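Local coordinates for acetohydroxyacid synthase small subunit Related (Bacteroides thetaiotaomicron, PDB 2F06) that probably acts as a small regulatory protein that senses amino acids through its paired ACT domains, with histidine bound in the crystal, at the interface of chains A and B. Numbering follows the deposited sequence. Chains: chain A/B, conserved hypothetical protein.

The interface of chains A and B. Residues chain A 12, 47, 68, 70; chain B 12, 45, 47, 68.
A:Phe12 and B:Phe12 lie at the heart of this apolar patch between two copies of an ACT-domain protein, their side chains antiparallel and overlapping across a two-fold axis. The patch joins chains of the deposited tetramer; the structure alone does not show whether it persists in solution. Each ring covers the other residue's first side-chain carbon: B:Phe12 CB sits over the centre of the A:Phe12 ring, 3.9 Å from its centroid, and A:Phe12 CB does the same to the B:Phe12 ring. The contact is therefore CH-pi, with the flat phenylalanine faces suited to receiving a methylene. In both copies CG is anti to the backbone N (chi1 177° in A:Phe12), which sends each ring from its strand, 5-13 in chain A and 6-13 in chain B, alongside its twin.

Small aliphatic groups flank the same face of A:Phe12, above its rim. B:Ala68 CB reaches A:Phe12 CD2 at 3.7 Å and meets A:Ala68 CB at 3.9 Å; a bare methyl fits where two chains and two rings converge. B:Ile47, long enough to span the gap, extends CD1 to A:Phe12 CE1 at 3.9 Å, while the same methyl borders the edge of its own B:Phe12 ring. A:Ile47 meets the apolar edge of the flat B:Phe45 ring head-on; its branching sets CG1 near CE1 and CG2 3.5 Å from CZ.

Replacing B:Phe12 with alanine would probably leave A:Phe12 CB without the ring face it packs on and open a gap beside A:Ala68 and A:Asn70.

At the border, asparagine suits because its flat amide can lie nearly parallel to a ring: the A:Asn70 amide, 21° from the B:Phe12 plane, brings CG to 3.9 Å from B:Phe12 CZ.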
loop_
_atom_site.group_PDB
_atom_site.type_symbol
_atom_site.label_atom_id
_atom_site.label_comp_id
_atom_site.label_asym_id
_atom_site.label_seq_id
_atom_site.Cartn_x
_atom_site.Cartn_y
_atom_site.Cartn_z
ATOM N N PHE A 12 -13.077 -2.284 1.443
ATOM C CA PHE A 12 -12.326 -2.958 0.368
ATOM C C PHE A 12 -13.038 -2.699 -0.965
ATOM O O PHE A 12 -14.190 -3.048 -1.124
ATOM C CB PHE A 12 -12.174 -4.441 0.673
ATOM C CG PHE A 12 -11.470 -5.272 -0.431
ATOM C CD1 PHE A 12 -10.105 -5.060 -0.747
ATOM C CD2 PHE A 12 -12.179 -6.293 -1.108
ATOM C CE1 PHE A 12 -9.452 -5.860 -1.722
ATOM C CE2 PHE A 12 -11.576 -7.089 -2.074
ATOM C CZ PHE A 12 -10.189 -6.866 -2.390
ATOM N N ILE A 47 -8.358 0.715 -0.699
ATOM C CA ILE A 47 -9.125 0.702 0.484
ATOM C C ILE A 47 -9.575 2.129 0.825
ATOM O O ILE A 47 -8.712 3.025 1.102
ATOM C CB ILE A 47 -8.379 0.075 1.675
ATOM C CG1 ILE A 47 -8.592 -1.466 1.700
ATOM C CG2 ILE A 47 -9.057 0.495 2.951
ATOM C CD1 ILE A 47 -7.961 -2.269 0.592
ATOM N N ALA A 68 -17.040 -5.550 1.829
ATOM C CA ALA A 68 -16.183 -5.923 2.921
ATOM C C ALA A 68 -15.741 -4.628 3.653
ATOM O O ALA A 68 -15.073 -3.796 3.079
ATOM C CB ALA A 68 -14.968 -6.701 2.390
ATOM N N ASN A 70 -14.409 -2.936 7.602
ATOM C CA ASN A 70 -13.868 -3.189 8.935
ATOM C C ASN A 70 -13.902 -1.851 9.617
ATOM O O ASN A 70 -13.869 -0.838 8.928
ATOM C CB ASN A 70 -12.418 -3.640 8.812
ATOM C CG ASN A 70 -12.285 -5.025 8.242
ATOM O OD1 ASN A 70 -13.137 -5.891 8.406
ATOM N ND2 ASN A 70 -11.137 -5.272 7.621
ATOM N N PHE B 12 -8.693 -10.123 0.516
ATOM C CA PHE B 12 -8.757 -9.198 1.641
ATOM C C PHE B 12 -8.535 -9.929 2.990
ATOM O O PHE B 12 -9.270 -10.836 3.352
ATOM C CB PHE B 12 -10.083 -8.431 1.574
ATOM C CG PHE B 12 -10.267 -7.393 2.676
ATOM C CD1 PHE B 12 -9.407 -6.291 2.787
ATOM C CD2 PHE B 12 -11.368 -7.474 3.545
ATOM C CE1 PHE B 12 -9.594 -5.321 3.801
ATOM C CE2 PHE B 12 -11.577 -6.528 4.546
ATOM C CZ PHE B 12 -10.682 -5.440 4.683
ATOM N N PHE B 45 -4.403 -3.955 7.648
ATOM C CA PHE B 45 -4.682 -5.284 7.070
ATOM C C PHE B 45 -3.871 -5.468 5.782
ATOM O O PHE B 45 -3.231 -4.514 5.289
ATOM C CB PHE B 45 -6.190 -5.483 6.835
ATOM C CG PHE B 45 -6.794 -4.343 6.175
ATOM C CD1 PHE B 45 -6.665 -4.205 4.799
ATOM C CD2 PHE B 45 -7.365 -3.346 6.913
ATOM C CE1 PHE B 45 -7.132 -3.094 4.166
ATOM C CE2 PHE B 45 -7.828 -2.231 6.307
ATOM C CZ PHE B 45 -7.715 -2.099 4.916
ATOM N N ILE B 47 -3.586 -7.682 1.857
ATOM C CA ILE B 47 -4.112 -8.375 0.707
ATOM C C ILE B 47 -3.154 -9.504 0.320
ATOM O O ILE B 47 -1.999 -9.236 -0.027
ATOM C CB ILE B 47 -4.130 -7.391 -0.456
ATOM C CG1 ILE B 47 -4.801 -6.068 -0.002
ATOM C CG2 ILE B 47 -4.758 -8.078 -1.730
ATOM C CD1 ILE B 47 -6.239 -6.219 0.502
ATOM N N ALA B 68 -13.551 -11.776 0.935
ATOM C CA ALA B 68 -13.648 -10.948 -0.264
ATOM C C ALA B 68 -12.448 -11.328 -1.143
ATOM O O ALA B 68 -11.271 -11.199 -0.701
ATOM C CB ALA B 68 -13.624 -9.507 0.113
#